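Local coordinates for metallo-beta-lactamase superfamily protein (Thermus thermophilus, PDB 2ZWR) that binds two zinc ions in the dinuclear centre of a metallo-beta-lactamase fold and probably acts as a hydrolase, at residues I50-A55 / P82-A87; Y75-D80 / G128-Y133; L146-V151 / L190-R195; P123-G128 / Y154-A159. One frame throughout, in Å; residues are numbered along the deposited sequence.

Overall arrangement
Three of the four contacts close around the dinuclear zinc site of a metallo-beta-lactamase fold, and the fourth lies farther off. Contacts 1 and 4 each supply one histidine, His54 and His125, to the same zinc ion, and their centres lie about 12 Å apart. Contact 2, centred about 8 Å from contact 1 and 12 Å from contact 4, ties the two sheets together near the metal. It shares Gly128 with contact 4, and its Asp80 OD2 probably bonds Ser126 OG at 2.8 Å. Contact 3 stands about 25 Å from contact 1 between centres and about 7 Å between nearest atoms, across the centre of the chain. Its Phe147 lies near the metal ligands Asp144 and His184.

Contact 1 of 4, residues I50-A55 / P82-A87; sequences ILLTHA and PLYEGA. With ZN (zinc ion), chain D.
Ala55 is where the metal-binding loop presses hardest on helix 81-85. Its methyl packs against the helix: CB of Ala55 lies 3.6 Å from CB of Tyr84 and touches the backbone N of Tyr84 as closely. Because CG of Tyr84 stands anti to its backbone N (chi1 -178°), the phenol runs back along the loop, presenting a ring edge to the Ala55 methyl. One step further in, CD1 of Leu52 reaches CE1 of the Tyr84 ring at 3.7 Å, the two side chains crossing at about a right angle. The buried hydroxyl is satisfied beyond this contact, by the carbonyl of Pro102.

Packing slackens toward the other flank. CB of Leu83 stops 4.1 Å from CB of Ala55, the methyl of Ala87 comes only within 4.3 Å of Ala55 O, and Glu85 starts off away from the loop, partly in solvent. No hydrogen bond joins the two segments.

Next to the Ala55 seat, His54 NE2 binds zinc at 2.2 Å. Its ND1 donates in the ring plane to OG1 of Thr53 at 2.9 Å (158°), which fixes the ring's rotation, and Asp28 in turn holds that hydroxyl. His56, His125, Asp144 and a water complete the metal's shell. A loop leaving strand 50-51 and carrying His54, His56, Asp58 and His59 is the HxHxDH signature of the metallo-beta-lactamase fold.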
loop_
_atom_site.group_PDB
_atom_site.type_symbol
_atom_site.label_atom_id
_atom_site.label_comp_id
_atom_site.label_asym_id
_atom_site.label_seq_id
_atom_site.Cartn_x
_atom_site.Cartn_y
_atom_site.Cartn_z
ATOM N N ILE A 50 8.463 -1.805 -7.051
ATOM C CA ILE A 50 7.575 -2.044 -5.927
ATOM C C ILE A 50 7.290 -0.685 -5.274
ATOM O O ILE A 50 8.218 0.066 -4.979
ATOM C CB ILE A 50 8.200 -3.060 -4.911
ATOM C CG1 ILE A 50 8.204 -4.478 -5.519
ATOM C CG2 ILE A 50 7.454 -3.018 -3.554
ATOM C CD1 ILE A 50 8.945 -5.564 -4.718
ATOM N N LEU A 51 6.004 -0.357 -5.101
ATOM C CA LEU A 51 5.573 0.882 -4.436
ATOM C C LEU A 51 4.894 0.495 -3.120
ATOM O O LEU A 51 4.014 -0.368 -3.107
ATOM C CB LEU A 51 4.599 1.672 -5.329
ATOM C CG LEU A 51 5.140 2.722 -6.329
ATOM C CD1 LEU A 51 6.321 2.239 -7.171
ATOM C CD2 LEU A 51 4.025 3.264 -7.233
ATOM N N LEU A 52 5.320 1.119 -2.021
ATOM C CA LEU A 52 4.775 0.799 -0.693
ATOM C C LEU A 52 3.987 1.946 -0.064
ATOM O O LEU A 52 4.533 3.028 0.157
ATOM C CB LEU A 52 5.884 0.318 0.263
ATOM C CG LEU A 52 6.733 -0.892 -0.163
ATOM C CD1 LEU A 52 7.865 -1.114 0.844
ATOM C CD2 LEU A 52 5.892 -2.167 -0.336
ATOM N N THR A 53 2.703 1.690 0.221
ATOM C CA THR A 53 1.860 2.641 0.952
ATOM C C THR A 53 2.427 2.834 2.337
ATOM O O THR A 53 2.460 3.951 2.844
ATOM C CB THR A 53 0.369 2.194 1.074
ATOM O OG1 THR A 53 0.281 0.997 1.868
ATOM C CG2 THR A 53 -0.286 2.005 -0.307
ATOM N N HIS A 54 2.883 1.737 2.945
ATOM C CA HIS A 54 3.590 1.789 4.230
ATOM C C HIS A 54 4.327 0.470 4.484
ATOM O O HIS A 54 4.258 -0.443 3.653
ATOM C CB HIS A 54 2.633 2.168 5.372
ATOM C CG HIS A 54 1.589 1.131 5.682
ATOM N ND1 HIS A 54 0.636 0.733 4.772
ATOM C CD2 HIS A 54 1.327 0.448 6.820
ATOM C CE1 HIS A 54 -0.154 -0.168 5.329
ATOM N NE2 HIS A 54 0.245 -0.359 6.572
ATOM N N ALA A 55 5.022 0.373 5.618
ATOM C CA ALA A 55 5.933 -0.752 5.889
ATOM C C ALA A 55 5.581 -1.620 7.097
ATOM O O ALA A 55 6.466 -2.245 7.675
ATOM C CB ALA A 55 7.370 -0.267 6.002
ATOM N N PRO A 82 12.188 2.802 9.664
ATOM C CA PRO A 82 12.353 1.992 10.876
ATOM C C PRO A 82 11.404 0.796 10.926
ATOM O O PRO A 82 11.810 -0.281 11.355
ATOM C CB PRO A 82 12.060 2.988 12.008
ATOM C CG PRO A 82 12.422 4.322 11.407
ATOM C CD PRO A 82 11.900 4.211 10.008
ATOM N N LEU A 83 10.167 0.982 10.470
ATOM C CA LEU A 83 9.219 -0.116 10.360
ATOM C C LEU A 83 9.696 -1.156 9.340
ATOM O O LEU A 83 9.628 -2.362 9.585
ATOM C CB LEU A 83 7.827 0.400 9.980
ATOM C CG LEU A 83 7.030 1.228 10.987
ATOM C CD1 LEU A 83 5.756 1.754 10.342
ATOM C CD2 LEU A 83 6.691 0.436 12.236
ATOM N N TYR A 84 10.201 -0.671 8.209
ATOM C CA TYR A 84 10.637 -1.524 7.117
ATOM C C TYR A 84 11.815 -2.385 7.554
ATOM O O TYR A 84 11.836 -3.592 7.309
ATOM C CB TYR A 84 10.997 -0.656 5.915
ATOM C CG TYR A 84 11.421 -1.373 4.654
ATOM C CD1 TYR A 84 10.484 -1.763 3.695
ATOM C CD2 TYR A 84 12.767 -1.618 4.398
ATOM C CE1 TYR A 84 10.884 -2.396 2.513
ATOM C CE2 TYR A 84 13.177 -2.246 3.244
ATOM C CZ TYR A 84 12.234 -2.626 2.296
ATOM O OH TYR A 84 12.665 -3.258 1.152
ATOM N N GLU A 85 12.766 -1.761 8.238
ATOM C CA GLU A 85 13.988 -2.432 8.663
ATOM C C GLU A 85 13.771 -3.554 9.675
ATOM O O GLU A 85 14.501 -4.539 9.660
ATOM C CB GLU A 85 14.985 -1.400 9.196
ATOM C CG GLU A 85 15.521 -0.495 8.087
ATOM C CD GLU A 85 16.332 0.671 8.599
ATOM O OE1 GLU A 85 15.965 1.250 9.647
ATOM O OE2 GLU A 85 17.341 1.022 7.933
ATOM N N GLY A 86 12.774 -3.400 10.546
ATOM C CA GLY A 86 12.463 -4.405 11.548
ATOM C C GLY A 86 11.219 -5.231 11.283
ATOM O O GLY A 86 10.746 -5.908 12.182
ATOM N N ALA A 87 10.709 -5.208 10.049
ATOM C CA ALA A 87 9.428 -5.836 9.726
ATOM C C ALA A 87 9.403 -7.332 10.020
ATOM O O ALA A 87 8.391 -7.857 10.457
ATOM C CB ALA A 87 9.038 -5.575 8.274
HETATM ZN ZN ZN D . -0.780 -1.267 8.276
HETATM O O HOH W 1 -1.148 -3.302 8.121
#

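Contact 2 of 4, residues Y75-D80 / G128-Y133; sequences YLHPLD and GHVAFY
In the alpha-beta/beta-alpha sandwich of the metallo-beta-lactamase fold the two sheets approach each other near the metal centre, and here the loop and 3-10 turn that follow strand 74-76 in one sheet meet the residues leading into strand 130-134 of the other, and its first residue. Gly128 is the hub. Residues 77-80 wrap round it so closely that a beta carbon would collide with Asp80 N, which suits glycine.

His77 packs on Gly128 first through its CB, which lies only 3.1 Å from Gly128 O. With CG anti to the backbone N (chi1 -163°), the imidazole is laid along the glycine, ND1 lying 3.7 Å from Gly128 CA, while CD2 reaches CG1 of Val130 at 3.9 Å. The ring is held from its own segment: Leu79 N donates to ND1 at 3.2 Å near the ring plane, so ND1 is probably unprotonated, and CD of Pro78 rests on one face. The ring also stacks with His121. A water bridges the backbones, accepting from His77 N and placed to donate to Gly128 O.

Asp80 closes the clasp. Its own N returns to His77 O at 2.9 Å, shaping the short 3-10 turn, and its carboxylate is shared between partners: OD2 takes Ala55 N and Ser126 OG from the metal-site loops, whereas OD1 receives Gly128 N at 2.7 Å (147°), the donor coming from well above the carboxylate plane.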
loop_
_atom_site.group_PDB
_atom_site.type_symbol
_atom_site.label_atom_id
_atom_site.label_comp_id
_atom_site.label_asym_id
_atom_site.label_seq_id
_atom_site.Cartn_x
_atom_site.Cartn_y
_atom_site.Cartn_z
ATOM N N TYR A 75 10.052 1.582 -3.506
ATOM C CA TYR A 75 9.752 2.951 -3.131
ATOM C C TYR A 75 9.003 2.981 -1.800
ATOM O O TYR A 75 7.957 2.329 -1.646
ATOM C CB TYR A 75 8.921 3.631 -4.232
ATOM C CG TYR A 75 9.722 3.959 -5.468
ATOM C CD1 TYR A 75 10.263 5.228 -5.647
ATOM C CD2 TYR A 75 9.964 2.986 -6.447
ATOM C CE1 TYR A 75 11.017 5.537 -6.787
ATOM C CE2 TYR A 75 10.724 3.268 -7.573
ATOM C CZ TYR A 75 11.244 4.548 -7.739
ATOM O OH TYR A 75 11.984 4.839 -8.856
ATOM N N LEU A 76 9.546 3.742 -0.850
ATOM C CA LEU A 76 8.948 3.882 0.471
ATOM C C LEU A 76 9.219 5.266 1.019
ATOM O O LEU A 76 10.318 5.793 0.840
ATOM C CB LEU A 76 9.547 2.848 1.435
ATOM C CG LEU A 76 9.095 2.839 2.894
ATOM C CD1 LEU A 76 7.722 2.181 3.049
ATOM C CD2 LEU A 76 10.148 2.133 3.732
ATOM N N HIS A 77 8.222 5.850 1.684
ATOM C CA HIS A 77 8.433 7.093 2.428
ATOM C C HIS A 77 9.457 6.844 3.552
ATOM O O HIS A 77 9.310 5.900 4.342
ATOM C CB HIS A 77 7.112 7.604 3.002
ATOM C CG HIS A 77 7.144 9.042 3.413
ATOM N ND1 HIS A 77 7.720 9.466 4.592
ATOM C CD2 HIS A 77 6.672 10.156 2.803
ATOM C CE1 HIS A 77 7.609 10.779 4.687
ATOM N NE2 HIS A 77 6.969 11.222 3.618
ATOM N N PRO A 78 10.501 7.693 3.626
ATOM C CA PRO A 78 11.594 7.524 4.590
ATOM C C PRO A 78 11.150 7.468 6.061
ATOM O O PRO A 78 11.862 6.901 6.888
ATOM C CB PRO A 78 12.491 8.747 4.337
ATOM C CG PRO A 78 11.632 9.718 3.603
ATOM C CD PRO A 78 10.703 8.884 2.780
ATOM N N LEU A 79 9.999 8.053 6.384
ATOM C CA LEU A 79 9.495 7.979 7.761
ATOM C C LEU A 79 9.012 6.563 8.153
ATOM O O LEU A 79 8.853 6.278 9.336
ATOM C CB LEU A 79 8.426 9.038 8.029
ATOM C CG LEU A 79 8.917 10.491 8.193
ATOM C CD1 LEU A 79 7.763 11.406 8.503
ATOM C CD2 LEU A 79 9.980 10.606 9.290
ATOM N N ASP A 80 8.822 5.676 7.175
ATOM C CA ASP A 80 8.517 4.254 7.481
ATOM C C ASP A 80 9.720 3.297 7.414
ATOM O O ASP A 80 9.547 2.072 7.538
ATOM C CB ASP A 80 7.374 3.718 6.614
ATOM C CG ASP A 80 6.024 3.806 7.310
ATOM O OD1 ASP A 80 5.917 4.562 8.297
ATOM O OD2 ASP A 80 5.073 3.110 6.888
ATOM N N GLY A 128 5.089 7.084 7.853
ATOM C CA GLY A 128 5.419 7.238 6.431
ATOM C C GLY A 128 4.330 6.687 5.512
ATOM O O GLY A 128 4.598 6.296 4.362
ATOM N N HIS A 129 3.097 6.658 6.011
ATOM C CA HIS A 129 1.982 6.105 5.243
ATOM C C HIS A 129 1.614 7.074 4.120
ATOM O O HIS A 129 1.343 8.253 4.378
ATOM C CB HIS A 129 0.765 5.836 6.144
ATOM C CG HIS A 129 -0.259 4.936 5.522
ATOM N ND1 HIS A 129 -0.981 5.289 4.403
ATOM C CD2 HIS A 129 -0.679 3.696 5.859
ATOM C CE1 HIS A 129 -1.795 4.304 4.072
ATOM N NE2 HIS A 129 -1.634 3.326 4.941
ATOM N N VAL A 130 1.607 6.571 2.885
ATOM C CA VAL A 130 1.226 7.379 1.720
ATOM C C VAL A 130 0.016 6.796 1.000
ATOM O O VAL A 130 -0.400 5.668 1.286
ATOM C CB VAL A 130 2.396 7.579 0.697
ATOM C CG1 VAL A 130 3.598 8.261 1.353
ATOM C CG2 VAL A 130 2.794 6.259 0.014
ATOM N N ALA A 131 -0.561 7.583 0.086
ATOM C CA ALA A 131 -1.501 7.061 -0.909
ATOM C C ALA A 131 -0.993 7.404 -2.295
ATOM O O ALA A 131 -0.363 8.451 -2.487
ATOM C CB ALA A 131 -2.904 7.642 -0.708
ATOM N N PHE A 132 -1.264 6.515 -3.248
ATOM C CA PHE A 132 -0.923 6.724 -4.644
ATOM C C PHE A 132 -2.178 7.101 -5.386
ATOM O O PHE A 132 -3.064 6.266 -5.576
ATOM C CB PHE A 132 -0.265 5.471 -5.249
ATOM C CG PHE A 132 0.960 5.041 -4.510
ATOM C CD1 PHE A 132 2.168 5.698 -4.714
ATOM C CD2 PHE A 132 0.902 3.999 -3.581
ATOM C CE1 PHE A 132 3.308 5.324 -4.016
ATOM C CE2 PHE A 132 2.030 3.605 -2.883
ATOM C CZ PHE A 132 3.240 4.275 -3.092
ATOM N N TYR A 133 -2.237 8.365 -5.805
ATOM C CA TYR A 133 -3.453 8.969 -6.359
ATOM C C TYR A 133 -3.371 9.149 -7.877
ATOM O O TYR A 133 -2.410 9.725 -8.402
ATOM C CB TYR A 133 -3.766 10.308 -5.650
ATOM C CG TYR A 133 -5.014 11.011 -6.164
ATOM C CD1 TYR A 133 -6.213 10.312 -6.339
ATOM C CD2 TYR A 133 -5.002 12.382 -6.460
ATOM C CE1 TYR A 133 -7.354 10.942 -6.820
ATOM C CE2 TYR A 133 -6.148 13.026 -6.939
ATOM C CZ TYR A 133 -7.320 12.297 -7.108
ATOM O OH TYR A 133 -8.461 12.913 -7.579
HETATM O O HOH W 2 5.494 4.781 2.148
#

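Contact 3 of 4, residues L146-V151 / L190-R195; sequences LFRGSV and LGLEAR
Glu193 leans from helix 190-196 into the turn of the small hairpin 146-151, and each atom of its side chain meets a partner. CB grazes the CD1 methyl of Leu146 at 4.1 Å. CG, near Phe147 O, also lies 4.0 Å from the CD2 methyl of Leu146, the two chains sliding past each other in opposite directions. That same Leu146 methyl reaches CD2 of Leu190 at 3.6 Å, an oblique crossing on the buried side.

A bend at chi2 then turns the carboxylate across the hairpin, with CD of Glu193 3.3 Å from Phe147 O. In a salt bridge, OE1 accepts from NE of Arg148 at 2.6 Å through its syn lone pair; the bond is almost straight (170°) and lies in the guanidinium plane, against which the carboxylate is turned by 43°. NH1 of Arg148 adds a weak second bond to OE1, and CD2 of Leu192 lies over one face of the guanidinium. OE2 takes Gly149 N at 2.9 Å, met from above the carboxylate plane. Gly149 sits at positive phi (86°), and Phe147 N bonds Ser150 O to close the turn.

Thr188 and Asn197 each bond one carboxylate oxygen as well. OE2 nevertheless stands 3.1 Å from Phe147 O, another acceptor. So many donors, one of them a guanidinium, should favour the ionised glutamate, which would then join hairpin and helix through a charged contact.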
loop_
_atom_site.group_PDB
_atom_site.type_symbol
_atom_site.label_atom_id
_atom_site.label_comp_id
_atom_site.label_asym_id
_atom_site.label_seq_id
_atom_site.Cartn_x
_atom_site.Cartn_y
_atom_site.Cartn_z
ATOM N N LEU A 146 -8.321 4.024 4.776
ATOM C CA LEU A 146 -9.764 3.932 4.682
ATOM C C LEU A 146 -10.203 2.571 4.142
ATOM O O LEU A 146 -9.761 2.150 3.065
ATOM C CB LEU A 146 -10.273 5.055 3.766
ATOM C CG LEU A 146 -11.769 5.186 3.475
ATOM C CD1 LEU A 146 -12.575 5.580 4.726
ATOM C CD2 LEU A 146 -11.988 6.201 2.352
ATOM N N PHE A 147 -11.093 1.909 4.880
ATOM C CA PHE A 147 -11.664 0.641 4.452
ATOM C C PHE A 147 -13.128 0.806 4.083
ATOM O O PHE A 147 -13.714 1.872 4.289
ATOM C CB PHE A 147 -11.503 -0.433 5.542
ATOM C CG PHE A 147 -10.072 -0.659 5.965
ATOM C CD1 PHE A 147 -9.054 -0.775 5.010
ATOM C CD2 PHE A 147 -9.739 -0.748 7.311
ATOM C CE1 PHE A 147 -7.721 -0.975 5.395
ATOM C CE2 PHE A 147 -8.416 -0.951 7.704
ATOM C CZ PHE A 147 -7.403 -1.073 6.738
ATOM N N ARG A 148 -13.699 -0.255 3.519
ATOM C CA ARG A 148 -15.131 -0.355 3.300
ATOM C C ARG A 148 -15.790 -0.555 4.673
ATOM O O ARG A 148 -15.753 -1.649 5.240
ATOM C CB ARG A 148 -15.429 -1.501 2.311
ATOM C CG ARG A 148 -16.890 -1.961 2.164
ATOM C CD ARG A 148 -17.774 -0.968 1.415
ATOM N NE ARG A 148 -18.147 0.165 2.265
ATOM C CZ ARG A 148 -19.176 0.173 3.109
ATOM N NH1 ARG A 148 -19.414 1.257 3.831
ATOM N NH2 ARG A 148 -19.967 -0.896 3.232
ATOM N N GLY A 149 -16.325 0.533 5.223
ATOM C CA GLY A 149 -17.006 0.509 6.520
ATOM C C GLY A 149 -16.137 0.675 7.760
ATOM O O GLY A 149 -16.620 0.496 8.881
ATOM N N SER A 150 -14.864 1.022 7.575
ATOM C CA SER A 150 -13.955 1.218 8.703
ATOM C C SER A 150 -12.743 2.046 8.303
ATOM O O SER A 150 -12.668 2.555 7.178
ATOM C CB SER A 150 -13.498 -0.131 9.282
ATOM O OG SER A 150 -12.803 0.064 10.511
ATOM N N VAL A 151 -11.802 2.194 9.235
ATOM C CA VAL A 151 -10.548 2.907 8.974
ATOM C C VAL A 151 -9.371 2.130 9.551
ATOM O O VAL A 151 -9.561 1.158 10.297
ATOM C CB VAL A 151 -10.567 4.375 9.481
ATOM C CG1 VAL A 151 -11.711 5.144 8.852
ATOM C CG2 VAL A 151 -10.631 4.444 11.011
ATOM N N LEU A 190 -14.869 6.969 -2.427
ATOM C CA LEU A 190 -14.870 8.003 -1.408
ATOM C C LEU A 190 -16.299 8.446 -1.079
ATOM O O LEU A 190 -16.609 8.717 0.075
ATOM C CB LEU A 190 -13.989 9.182 -1.808
ATOM C CG LEU A 190 -12.474 8.949 -1.786
ATOM C CD1 LEU A 190 -11.747 10.227 -2.197
ATOM C CD2 LEU A 190 -11.978 8.483 -0.410
ATOM N N GLY A 191 -17.164 8.481 -2.092
ATOM C CA GLY A 191 -18.571 8.864 -1.918
ATOM C C GLY A 191 -19.373 7.872 -1.076
ATOM O O GLY A 191 -20.162 8.270 -0.229
ATOM N N LEU A 192 -19.172 6.578 -1.305
ATOM C CA LEU A 192 -19.833 5.561 -0.495
ATOM C C LEU A 192 -19.438 5.678 0.981
ATOM O O LEU A 192 -20.293 5.621 1.863
ATOM C CB LEU A 192 -19.549 4.145 -1.020
ATOM C CG LEU A 192 -19.983 2.948 -0.137
ATOM C CD1 LEU A 192 -21.499 2.935 0.163
ATOM C CD2 LEU A 192 -19.570 1.624 -0.770
ATOM N N GLU A 193 -18.150 5.835 1.249
ATOM C CA GLU A 193 -17.686 5.980 2.630
ATOM C C GLU A 193 -18.174 7.282 3.270
ATOM O O GLU A 193 -18.494 7.305 4.461
ATOM C CB GLU A 193 -16.157 5.834 2.736
ATOM C CG GLU A 193 -15.632 4.450 2.328
ATOM C CD GLU A 193 -16.382 3.300 2.997
ATOM O OE1 GLU A 193 -16.892 2.422 2.268
ATOM O OE2 GLU A 193 -16.481 3.283 4.252
ATOM N N ALA A 194 -18.252 8.355 2.487
ATOM C CA ALA A 194 -18.852 9.606 2.975
ATOM C C ALA A 194 -20.279 9.388 3.505
ATOM O O ALA A 194 -20.699 10.038 4.459
ATOM C CB ALA A 194 -18.839 10.689 1.884
ATOM N N ARG A 195 -21.002 8.452 2.892
ATOM C CA ARG A 195 -22.378 8.148 3.267
ATOM C C ARG A 195 -22.533 7.095 4.370
ATOM O O ARG A 195 -23.528 7.113 5.094
ATOM C CB ARG A 195 -23.187 7.727 2.029
ATOM C CG ARG A 195 -23.608 8.890 1.094
ATOM C CD ARG A 195 -24.685 9.810 1.707
ATOM N NE ARG A 195 -25.430 10.559 0.686
ATOM C CZ ARG A 195 -25.439 11.886 0.543
ATOM N NH1 ARG A 195 -24.737 12.659 1.358
ATOM N NH2 ARG A 195 -26.162 12.442 -0.426
#

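Contact 4 of 4, residues P123-G128 / Y154-A159; sequences PGHSPG and YDLPGA. With ZN (zinc ion), chain D.
His125 NE2 holds the zinc ion at 2.1 Å. Beside its ring runs Leu156, pointing the same way, with its CD1 methyl 3.9 Å from CE1 of His125. CG of the histidine is anti to its backbone N (chi1 178°), which sends the imidazole out from the loop to the metal, while ND1 is tied to the carbonyl of Arg153; both ring nitrogens are thus engaged.

Behind the ring, backbone meets backbone. Gly124 O receives a CA-H...O contact from Ala159 CA at 3.3 Å, and CD of Pro127 sits 3.5 Å from Gly158 O. Two waters bridge the segments: one donates to His125 O and accepts from Leu156 N, the other donates to Gly158 O and accepts weakly from Gly124 N.

The loop after strand 117-121 carries the third histidine of one metal site in the metallo-beta-lactamase fold. Facing it, residues 156-159 form a type II beta turn closed by Ala159 N to Leu156 O at 3.0 Å, with Gly158 at a positive phi of 90°. Further out, Pro157 O accepts from NE2 of the fellow ligand His56, so the turn touches two zinc ligands, this one and His125. Arg153 forms a salt bridge with Asp155 OD1.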
loop_
_atom_site.group_PDB
_atom_site.type_symbol
_atom_site.label_atom_id
_atom_site.label_comp_id
_atom_site.label_asym_id
_atom_site.label_seq_id
_atom_site.Cartn_x
_atom_site.Cartn_y
_atom_site.Cartn_z
ATOM N N PRO A 123 -0.063 10.395 7.086
ATOM C CA PRO A 123 0.383 9.602 8.220
ATOM C C PRO A 123 -0.766 9.377 9.214
ATOM O O PRO A 123 -1.838 9.961 9.074
ATOM C CB PRO A 123 1.454 10.504 8.861
ATOM C CG PRO A 123 0.935 11.881 8.630
ATOM C CD PRO A 123 0.298 11.823 7.245
ATOM N N GLY A 124 -0.527 8.561 10.229
ATOM C CA GLY A 124 -1.541 8.300 11.228
ATOM C C GLY A 124 -1.625 6.826 11.552
ATOM O O GLY A 124 -1.570 6.444 12.718
ATOM N N HIS A 125 -1.790 5.998 10.520
ATOM C CA HIS A 125 -1.728 4.537 10.681
ATOM C C HIS A 125 -0.247 4.136 10.842
ATOM O O HIS A 125 0.088 3.223 11.608
ATOM C CB HIS A 125 -2.402 3.844 9.491
ATOM C CG HIS A 125 -2.342 2.347 9.529
ATOM N ND1 HIS A 125 -3.184 1.587 10.308
ATOM C CD2 HIS A 125 -1.558 1.470 8.860
ATOM C CE1 HIS A 125 -2.912 0.305 10.134
ATOM N NE2 HIS A 125 -1.930 0.206 9.256
ATOM N N SER A 126 0.627 4.845 10.123
ATOM C CA SER A 126 2.078 4.758 10.308
ATOM C C SER A 126 2.687 6.103 9.871
ATOM O O SER A 126 2.053 6.838 9.127
ATOM C CB SER A 126 2.676 3.578 9.521
ATOM O OG SER A 126 2.665 3.839 8.131
ATOM N N PRO A 127 3.901 6.441 10.356
ATOM C CA PRO A 127 4.480 7.785 10.110
ATOM C C PRO A 127 4.771 8.112 8.642
ATOM O O PRO A 127 4.709 9.290 8.248
ATOM C CB PRO A 127 5.795 7.778 10.912
ATOM C CG PRO A 127 5.805 6.529 11.712
ATOM C CD PRO A 127 4.769 5.589 11.192
ATOM N N GLY A 128 5.089 7.084 7.853
ATOM C CA GLY A 128 5.419 7.238 6.431
ATOM C C GLY A 128 4.330 6.687 5.512
ATOM O O GLY A 128 4.598 6.296 4.362
ATOM N N TYR A 154 -5.288 2.440 14.691
ATOM C CA TYR A 154 -4.383 3.469 15.197
ATOM C C TYR A 154 -3.821 3.051 16.558
ATOM O O TYR A 154 -3.596 3.878 17.442
ATOM C CB TYR A 154 -5.051 4.859 15.215
ATOM C CG TYR A 154 -6.468 4.886 15.757
ATOM C CD1 TYR A 154 -7.550 4.491 14.962
ATOM C CD2 TYR A 154 -6.730 5.305 17.063
ATOM C CE1 TYR A 154 -8.857 4.512 15.453
ATOM C CE2 TYR A 154 -8.036 5.332 17.567
ATOM C CZ TYR A 154 -9.093 4.936 16.755
ATOM O OH TYR A 154 -10.389 4.962 17.237
ATOM N N ASP A 155 -3.590 1.746 16.695
ATOM C CA ASP A 155 -2.977 1.158 17.886
ATOM C C ASP A 155 -1.729 0.337 17.539
ATOM O O ASP A 155 -1.178 -0.360 18.394
ATOM C CB ASP A 155 -4.000 0.284 18.640
ATOM C CG ASP A 155 -4.465 -0.934 17.836
ATOM O OD1 ASP A 155 -4.292 -0.966 16.598
ATOM O OD2 ASP A 155 -5.024 -1.871 18.453
ATOM N N LEU A 156 -1.304 0.406 16.278
ATOM C CA LEU A 156 -0.137 -0.339 15.800
ATOM C C LEU A 156 1.150 0.484 15.928
ATOM O O LEU A 156 1.088 1.675 16.268
ATOM C CB LEU A 156 -0.346 -0.800 14.355
ATOM C CG LEU A 156 -1.312 -1.961 14.125
ATOM C CD1 LEU A 156 -1.428 -2.260 12.626
ATOM C CD2 LEU A 156 -0.874 -3.200 14.902
ATOM N N PRO A 157 2.324 -0.156 15.708
ATOM C CA PRO A 157 3.605 0.567 15.725
ATOM C C PRO A 157 3.637 1.773 14.779
ATOM O O PRO A 157 3.339 1.647 13.569
ATOM C CB PRO A 157 4.617 -0.505 15.292
ATOM C CG PRO A 157 4.013 -1.776 15.763
ATOM C CD PRO A 157 2.535 -1.601 15.489
ATOM N N GLY A 158 3.964 2.930 15.351
ATOM C CA GLY A 158 4.053 4.181 14.609
ATOM C C GLY A 158 2.753 4.969 14.542
ATOM O O GLY A 158 2.745 6.085 14.039
ATOM N N ALA A 159 1.664 4.394 15.059
ATOM C CA ALA A 159 0.331 5.006 15.002
ATOM C C ALA A 159 0.221 6.380 15.661
ATOM O O ALA A 159 0.883 6.667 16.661
ATOM C CB ALA A 159 -0.708 4.071 15.587
HETATM ZN ZN ZN D . -0.780 -1.267 8.276
HETATM O O HOH W 3 1.485 7.884 12.152
HETATM O O HOH W 4 -1.596 1.753 13.369
HETATM O O HOH W 1 -1.148 -3.302 8.121
#